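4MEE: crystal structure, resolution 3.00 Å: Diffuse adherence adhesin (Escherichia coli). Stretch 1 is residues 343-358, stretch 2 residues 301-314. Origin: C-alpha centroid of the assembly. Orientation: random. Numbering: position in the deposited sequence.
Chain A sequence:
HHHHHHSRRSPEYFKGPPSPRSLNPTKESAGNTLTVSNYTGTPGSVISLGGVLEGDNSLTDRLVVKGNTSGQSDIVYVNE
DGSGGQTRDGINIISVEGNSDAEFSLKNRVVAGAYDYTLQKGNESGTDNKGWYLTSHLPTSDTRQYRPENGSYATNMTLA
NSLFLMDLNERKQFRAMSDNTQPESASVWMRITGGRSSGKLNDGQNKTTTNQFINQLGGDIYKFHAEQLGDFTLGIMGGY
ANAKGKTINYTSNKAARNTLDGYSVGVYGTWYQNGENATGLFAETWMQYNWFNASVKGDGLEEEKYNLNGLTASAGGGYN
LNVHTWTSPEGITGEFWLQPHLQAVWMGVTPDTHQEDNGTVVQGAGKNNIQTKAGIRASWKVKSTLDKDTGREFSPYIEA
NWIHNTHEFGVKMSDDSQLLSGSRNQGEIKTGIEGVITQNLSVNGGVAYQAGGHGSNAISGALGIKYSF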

# COMPACT_ATOMS: atom_id res chain seq x y z
N GLN A 343 5.10 0.35 11.95
CA GLN A 343 5.22 -0.58 10.83
C GLN A 343 6.40 -0.22 9.93
O GLN A 343 6.63 0.96 9.64
CB GLN A 343 3.92 -0.61 10.01
CG GLN A 343 3.89 -1.64 8.89
CD GLN A 343 2.73 -1.46 7.92
OE1 GLN A 343 2.05 -0.44 7.93
NE2 GLN A 343 2.50 -2.47 7.09
N ALA A 344 7.14 -1.24 9.48
CA ALA A 344 8.25 -1.06 8.54
C ALA A 344 8.13 -2.00 7.35
O ALA A 344 7.83 -3.18 7.51
CB ALA A 344 9.59 -1.26 9.25
N VAL A 345 8.35 -1.46 6.15
CA VAL A 345 8.26 -2.23 4.90
C VAL A 345 9.55 -2.11 4.08
O VAL A 345 10.06 -1.01 3.88
CB VAL A 345 7.06 -1.78 4.03
CG1 VAL A 345 6.93 -2.66 2.79
CG2 VAL A 345 5.76 -1.81 4.82
N TRP A 346 10.07 -3.25 3.62
CA TRP A 346 11.20 -3.28 2.70
C TRP A 346 10.72 -3.46 1.27
O TRP A 346 10.15 -4.50 0.92
CB TRP A 346 12.20 -4.38 3.09
CG TRP A 346 13.17 -4.75 1.99
CD1 TRP A 346 14.03 -3.92 1.33
CD2 TRP A 346 13.38 -6.06 1.43
NE1 TRP A 346 14.76 -4.62 0.40
CE2 TRP A 346 14.38 -5.94 0.44
CE3 TRP A 346 12.82 -7.32 1.67
CZ2 TRP A 346 14.83 -7.03 -0.31
CZ3 TRP A 346 13.27 -8.41 0.93
CH2 TRP A 346 14.27 -8.25 -0.05
N MET A 347 10.94 -2.44 0.44
CA MET A 347 10.54 -2.46 -0.96
C MET A 347 11.72 -2.87 -1.83
O MET A 347 12.65 -2.09 -2.04
CB MET A 347 10.00 -1.09 -1.37
CG MET A 347 8.75 -0.65 -0.62
SD MET A 347 8.19 1.01 -1.05
CE MET A 347 6.77 1.19 0.04
N GLY A 348 11.69 -4.10 -2.34
CA GLY A 348 12.81 -4.65 -3.11
C GLY A 348 12.49 -5.03 -4.54
O GLY A 348 13.14 -5.91 -5.11
N VAL A 349 11.50 -4.37 -5.14
CA VAL A 349 11.16 -4.58 -6.54
C VAL A 349 11.99 -3.62 -7.40
O VAL A 349 11.88 -2.40 -7.26
CB VAL A 349 9.65 -4.39 -6.83
CG1 VAL A 349 9.36 -4.57 -8.31
CG2 VAL A 349 8.83 -5.38 -6.01
N THR A 350 12.81 -4.19 -8.27
CA THR A 350 13.67 -3.42 -9.17
C THR A 350 13.30 -3.68 -10.63
O THR A 350 12.88 -4.78 -10.98
CB THR A 350 15.16 -3.74 -8.97
OG1 THR A 350 15.34 -5.15 -8.84
CG2 THR A 350 15.69 -3.05 -7.72
N PRO A 351 13.45 -2.65 -11.48
CA PRO A 351 13.12 -2.75 -12.89
C PRO A 351 14.26 -3.37 -13.65
O PRO A 351 15.39 -3.42 -13.15
CB PRO A 351 12.99 -1.28 -13.32
CG PRO A 351 13.36 -0.46 -12.13
CD PRO A 351 14.05 -1.35 -11.16
N ASP A 352 13.96 -3.86 -14.85
CA ASP A 352 14.98 -4.26 -15.79
C ASP A 352 15.71 -3.02 -16.22
O ASP A 352 15.15 -1.92 -16.18
CB ASP A 352 14.34 -4.89 -17.02
CG ASP A 352 14.07 -6.38 -16.86
OD1 ASP A 352 14.47 -6.97 -15.83
OD2 ASP A 352 13.47 -6.96 -17.78
N THR A 353 16.96 -3.17 -16.61
CA THR A 353 17.69 -2.10 -17.23
C THR A 353 17.26 -2.10 -18.68
O THR A 353 17.40 -3.12 -19.36
CB THR A 353 19.19 -2.34 -17.14
OG1 THR A 353 19.60 -2.27 -15.76
CG2 THR A 353 19.94 -1.30 -17.93
N HIS A 354 16.73 -0.99 -19.16
CA HIS A 354 16.07 -0.98 -20.45
C HIS A 354 16.57 0.09 -21.40
O HIS A 354 16.65 1.27 -21.05
CB HIS A 354 14.55 -0.86 -20.27
CG HIS A 354 13.78 -1.07 -21.53
ND1 HIS A 354 13.17 -0.04 -22.21
CD2 HIS A 354 13.52 -2.19 -22.24
CE1 HIS A 354 12.56 -0.51 -23.28
NE2 HIS A 354 12.75 -1.82 -23.32
N GLN A 355 16.90 -0.33 -22.62
CA GLN A 355 17.34 0.59 -23.67
C GLN A 355 16.20 0.88 -24.65
O GLN A 355 15.49 -0.02 -25.09
CB GLN A 355 18.54 0.01 -24.42
CG GLN A 355 19.10 0.94 -25.48
CD GLN A 355 20.48 0.52 -25.96
OE1 GLN A 355 20.72 -0.64 -26.27
NE2 GLN A 355 21.39 1.49 -26.02
N GLU A 356 16.04 2.16 -24.98
CA GLU A 356 14.95 2.60 -25.83
C GLU A 356 15.29 2.57 -27.30
O GLU A 356 16.43 2.32 -27.69
CB GLU A 356 14.53 4.01 -25.45
CG GLU A 356 13.73 4.09 -24.18
CD GLU A 356 13.28 5.51 -23.89
OE1 GLU A 356 12.27 5.94 -24.49
OE2 GLU A 356 13.94 6.18 -23.09
N ASP A 357 14.29 2.87 -28.12
CA ASP A 357 14.44 2.91 -29.56
C ASP A 357 15.52 3.90 -29.94
O ASP A 357 16.18 3.75 -30.96
CB ASP A 357 13.12 3.31 -30.20
CG ASP A 357 12.74 2.41 -31.35
OD1 ASP A 357 13.33 1.32 -31.48
OD2 ASP A 357 11.84 2.79 -32.13
N ASN A 358 15.69 4.92 -29.11
CA ASN A 358 16.66 5.98 -29.40
C ASN A 358 18.05 5.69 -28.85
O ASN A 358 18.98 6.47 -29.07
CB ASN A 358 16.15 7.34 -28.93
CG ASN A 358 15.39 7.27 -27.62
OD1 ASN A 358 15.98 7.04 -26.56
ND2 ASN A 358 14.08 7.49 -27.68
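Stretch 2 (301-314) LEEEKYNLNGLTAS

Stretch 2 lies alongside stretch 1 as its antiparallel neighbour in a β-sheet, joined by a backbone ladder whose far end gives way to side-chain contacts. Strand 303-314 runs against strand 343-351 at 172° between their N-to-C directions, with axes approaching to 4.3 Å, and it stays extended almost throughout. In the register, S314 faces V345, A313 faces W346, T312 faces M347 and L308 faces P351.

The firmest rung is W346 with A313: W346 N donates to A313 O at 2.7 Å, and A313 N returns a bond to W346 O at 3.1 Å. Farther along, G348 N reaches L311 O at 2.9 Å, N309 N reaches T350 O at 3.2 Å, and D352 N reaches N307 O at 2.9 Å. P351 has no amide hydrogen to give, but it pairs with L308 at a non-hydrogen-bonded position, where stretch 2 calls for none.

W346 and A313 share a sheet face with L311. The edge of the indole meets A313 CB from W346 CE3 at 3.7 Å and L311 CD2 from W346 CH2 at 3.8 Å; the small alanine and branched leucine together line the broad ring. V345, M347 and P351 point to the other face, where P351 CB packs on L308 CD1 at 3.6 Å. At the opposite end of the ladder, beside V345, S314 OG donates a hydrogen bond to A344 O at 3.2 Å.

G310 has backbone angles that suit glycine: a CB would jam against the preceding carbonyl oxygen and lie 2.4 Å from G348 O.

Beyond P351, the long side chain of E304 spans the gap to stretch 1, its OE2 accepting a hydrogen bond from D357 N at 3.1 Å. H354 points toward stretch 2, where its ring lies obliquely to that of Y306, with centroids 5.7 Å apart.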

# COMPACT_ATOMS: atom_id res chain seq x y z
N LEU A 301 5.66 8.40 -30.32
CA LEU A 301 6.79 7.50 -30.41
C LEU A 301 6.36 6.12 -30.07
O LEU A 301 5.38 5.91 -29.37
CB LEU A 301 7.87 7.94 -29.45
CG LEU A 301 7.67 9.42 -29.22
CD1 LEU A 301 8.95 10.03 -28.73
CD2 LEU A 301 7.25 10.08 -30.51
N GLU A 302 7.11 5.16 -30.57
CA GLU A 302 6.78 3.78 -30.41
C GLU A 302 6.86 3.44 -28.94
O GLU A 302 7.49 4.16 -28.17
CB GLU A 302 7.74 2.94 -31.22
CG GLU A 302 8.02 1.61 -30.60
CD GLU A 302 8.19 0.54 -31.64
OE1 GLU A 302 7.42 -0.44 -31.60
OE2 GLU A 302 9.07 0.69 -32.51
N GLU A 303 6.24 2.35 -28.55
CA GLU A 303 6.09 2.04 -27.15
C GLU A 303 7.12 1.08 -26.61
O GLU A 303 7.48 0.13 -27.27
CB GLU A 303 4.75 1.41 -26.94
CG GLU A 303 4.51 1.08 -25.52
CD GLU A 303 3.62 -0.11 -25.45
OE1 GLU A 303 4.03 -1.16 -25.96
OE2 GLU A 303 2.49 0.03 -24.95
N GLU A 304 7.55 1.31 -25.38
CA GLU A 304 8.61 0.50 -24.81
C GLU A 304 8.22 -0.37 -23.65
O GLU A 304 7.68 0.11 -22.68
CB GLU A 304 9.72 1.40 -24.33
CG GLU A 304 10.18 2.37 -25.36
CD GLU A 304 11.18 1.74 -26.28
OE1 GLU A 304 11.75 0.70 -25.92
OE2 GLU A 304 11.37 2.30 -27.35
N LYS A 305 8.59 -1.63 -23.73
CA LYS A 305 8.21 -2.58 -22.70
C LYS A 305 9.38 -3.18 -21.97
O LYS A 305 10.38 -3.52 -22.57
CB LYS A 305 7.43 -3.69 -23.34
CG LYS A 305 6.51 -3.19 -24.42
CD LYS A 305 5.35 -4.12 -24.62
CE LYS A 305 5.85 -5.50 -24.97
NZ LYS A 305 4.78 -6.27 -25.65
N TYR A 306 9.20 -3.36 -20.67
CA TYR A 306 10.18 -3.94 -19.76
C TYR A 306 9.48 -4.62 -18.58
O TYR A 306 8.26 -4.61 -18.51
CB TYR A 306 11.14 -2.85 -19.28
CG TYR A 306 10.54 -1.72 -18.53
CD1 TYR A 306 9.85 -0.72 -19.17
CD2 TYR A 306 10.71 -1.63 -17.18
CE1 TYR A 306 9.32 0.29 -18.48
CE2 TYR A 306 10.18 -0.62 -16.48
CZ TYR A 306 9.50 0.33 -17.14
OH TYR A 306 8.99 1.33 -16.43
N ASN A 307 10.23 -5.21 -17.64
CA ASN A 307 9.64 -5.86 -16.45
C ASN A 307 10.20 -5.36 -15.16
O ASN A 307 11.36 -5.08 -15.08
CB ASN A 307 10.01 -7.31 -16.37
CG ASN A 307 9.88 -8.02 -17.66
OD1 ASN A 307 10.75 -8.80 -18.03
ND2 ASN A 307 8.78 -7.79 -18.36
N LEU A 308 9.38 -5.34 -14.11
CA LEU A 308 9.91 -5.12 -12.77
C LEU A 308 9.49 -6.27 -11.88
O LEU A 308 8.35 -6.68 -11.90
CB LEU A 308 9.41 -3.84 -12.11
CG LEU A 308 8.65 -2.64 -12.64
CD1 LEU A 308 9.47 -1.39 -12.41
CD2 LEU A 308 8.21 -2.73 -14.07
N ASN A 309 10.40 -6.81 -11.09
CA ASN A 309 9.97 -7.85 -10.17
C ASN A 309 10.78 -7.93 -8.92
O ASN A 309 11.90 -7.47 -8.88
CB ASN A 309 9.82 -9.21 -10.82
CG ASN A 309 10.89 -9.51 -11.83
OD1 ASN A 309 12.01 -9.86 -11.48
ND2 ASN A 309 10.54 -9.41 -13.09
N GLY A 310 10.23 -8.51 -7.88
CA GLY A 310 11.03 -8.54 -6.68
C GLY A 310 10.30 -8.91 -5.43
O GLY A 310 9.18 -9.39 -5.47
N LEU A 311 10.95 -8.65 -4.32
CA LEU A 311 10.44 -9.04 -3.04
C LEU A 311 9.99 -7.82 -2.30
O LEU A 311 10.60 -6.78 -2.37
CB LEU A 311 11.55 -9.67 -2.24
CG LEU A 311 11.51 -11.14 -1.85
CD1 LEU A 311 11.29 -12.01 -3.06
CD2 LEU A 311 12.82 -11.51 -1.21
N THR A 312 8.93 -7.98 -1.55
CA THR A 312 8.46 -6.95 -0.70
C THR A 312 8.24 -7.65 0.61
O THR A 312 7.75 -8.76 0.61
CB THR A 312 7.16 -6.44 -1.26
OG1 THR A 312 7.42 -5.26 -2.01
CG2 THR A 312 6.26 -6.11 -0.18
N ALA A 313 8.65 -7.05 1.72
CA ALA A 313 8.49 -7.67 3.02
C ALA A 313 8.18 -6.65 4.08
O ALA A 313 8.66 -5.55 4.03
CB ALA A 313 9.75 -8.41 3.39
N SER A 314 7.38 -7.02 5.07
CA SER A 314 6.95 -6.06 6.08
C SER A 314 6.94 -6.61 7.47
O SER A 314 6.74 -7.79 7.67
CB SER A 314 5.54 -5.61 5.78
OG SER A 314 5.11 -4.74 6.80